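Local coordinates for De Novo Protein OR329 (Artificial gene, PDB 4HXT) that is a computationally designed armadillo-repeat protein with no known natural function, probably serving as a regular helical scaffold for designed self-assembly, at residues A67-A72 against A106-A111. Numbering follows the deposited sequence.
Sequences ALANIA and AARALA
Ala-69 and Ala-109 meet flank to flank where two successive armadillo repeats stack, helix 58-71 lying almost parallel to helix 100-113, their short segments inclined by 18°. The axes approach to 8.0 Å, a spacing that larger side chains on this line would hardly permit. Alanine suits both places: CB of Ala-69 lies 3.5 Å from CA of Ala-109, and the two CB atoms are 3.6 Å apart. Toward the C-terminal end of the first segment, Ala-72 adds a lighter touch, its CB resting 4.0 Å from the carbonyl O of Ala-109. Leu-91 of helix 87-94 also packs on Ala-109 on this buried, apolar side.

The partly exposed side is built from longer, polar residues. Arg-108 leaves its backbone with CG anti to N (chi1 -177°), then bends at chi3, which carries the guanidinium back over Ala-69; the methyl of that alanine sits against the centre of one face. At its edge, NH1 and NH2 both donate to the single acceptor OD1 of Asn-70, a forked, end-on grip that lies close to the guanidinium plane. Asparagine fits because its amide offers an acceptor to the arginine and a donor, ND2, to the carbonyl O of Ala-27 in helix 16-30. Glu-105 forms a salt bridge with NH2 of Arg-108. A leucine in place of Arg-108 would probably leave OD1 of Asn-70 without these two donors and Glu-105 without this positive mate. Of the two bonds, NH2 of Arg-108 to OD1 of Asn-70 measures 2.9 Å, with an N-H...O angle of 147°.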
# COMPACT_ATOMS: atom_id res chain seq x y z
N ALA A 67 -1.36 -14.44 -22.26
CA ALA A 67 -0.07 -13.79 -22.44
C ALA A 67 0.06 -12.61 -21.49
O ALA A 67 1.12 -12.39 -20.90
CB ALA A 67 0.08 -13.31 -23.88
N LEU A 68 -1.02 -11.85 -21.33
CA LEU A 68 -1.01 -10.69 -20.44
C LEU A 68 -0.91 -11.10 -18.98
O LEU A 68 -0.26 -10.42 -18.18
CB LEU A 68 -2.27 -9.84 -20.68
CG LEU A 68 -2.26 -9.02 -21.97
CD1 LEU A 68 -3.65 -8.46 -22.27
CD2 LEU A 68 -1.24 -7.89 -21.83
N ALA A 69 -1.54 -12.22 -18.63
CA ALA A 69 -1.49 -12.73 -17.27
C ALA A 69 -0.05 -13.12 -16.93
O ALA A 69 0.41 -12.91 -15.81
CB ALA A 69 -2.41 -13.93 -17.12
N ASN A 70 0.65 -13.70 -17.91
CA ASN A 70 2.03 -14.11 -17.70
C ASN A 70 2.91 -12.87 -17.58
O ASN A 70 3.85 -12.83 -16.79
CB ASN A 70 2.51 -14.99 -18.86
CG ASN A 70 1.96 -16.39 -18.78
OD1 ASN A 70 1.07 -16.68 -17.97
ND2 ASN A 70 2.46 -17.28 -19.62
N ILE A 71 2.59 -11.86 -18.39
CA ILE A 71 3.32 -10.60 -18.37
C ILE A 71 3.10 -9.91 -17.01
O ILE A 71 4.05 -9.40 -16.41
CB ILE A 71 2.81 -9.66 -19.50
CG1 ILE A 71 3.28 -10.19 -20.86
CG2 ILE A 71 3.28 -8.23 -19.27
CD1 ILE A 71 2.69 -9.46 -22.05
N ALA A 72 1.86 -9.93 -16.55
CA ALA A 72 1.50 -9.30 -15.28
C ALA A 72 2.15 -9.95 -14.07
O ALA A 72 2.13 -9.39 -12.97
CB ALA A 72 -0.02 -9.29 -15.12
N ALA A 106 -8.64 -14.19 -17.75
CA ALA A 106 -8.90 -12.81 -17.39
C ALA A 106 -8.75 -12.63 -15.88
O ALA A 106 -8.15 -11.66 -15.42
CB ALA A 106 -10.30 -12.39 -17.83
N ALA A 107 -9.29 -13.58 -15.12
CA ALA A 107 -9.20 -13.52 -13.67
C ALA A 107 -7.76 -13.71 -13.20
O ALA A 107 -7.31 -13.04 -12.27
CB ALA A 107 -10.11 -14.57 -13.03
N ARG A 108 -7.04 -14.63 -13.83
CA ARG A 108 -5.66 -14.87 -13.47
C ARG A 108 -4.81 -13.63 -13.74
O ARG A 108 -3.92 -13.29 -12.96
CB ARG A 108 -5.09 -16.06 -14.25
CG ARG A 108 -3.66 -16.42 -13.86
CD ARG A 108 -3.23 -17.76 -14.43
NE ARG A 108 -2.99 -17.73 -15.87
CZ ARG A 108 -1.85 -17.33 -16.44
NH1 ARG A 108 -0.83 -16.93 -15.69
NH2 ARG A 108 -1.74 -17.35 -17.76
N ALA A 109 -5.10 -12.94 -14.85
CA ALA A 109 -4.35 -11.73 -15.18
C ALA A 109 -4.61 -10.65 -14.13
O ALA A 109 -3.69 -9.97 -13.68
CB ALA A 109 -4.74 -11.22 -16.56
N LEU A 110 -5.88 -10.49 -13.76
CA LEU A 110 -6.25 -9.50 -12.77
C LEU A 110 -5.64 -9.85 -11.42
O LEU A 110 -5.19 -8.97 -10.68
CB LEU A 110 -7.78 -9.39 -12.68
CG LEU A 110 -8.40 -8.66 -13.87
CD1 LEU A 110 -9.92 -8.73 -13.80
CD2 LEU A 110 -7.93 -7.22 -13.86
N ALA A 111 -5.60 -11.14 -11.10
CA ALA A 111 -5.01 -11.58 -9.84
C ALA A 111 -3.53 -11.19 -9.81
O ALA A 111 -3.03 -10.70 -8.80
CB ALA A 111 -5.16 -13.10 -9.68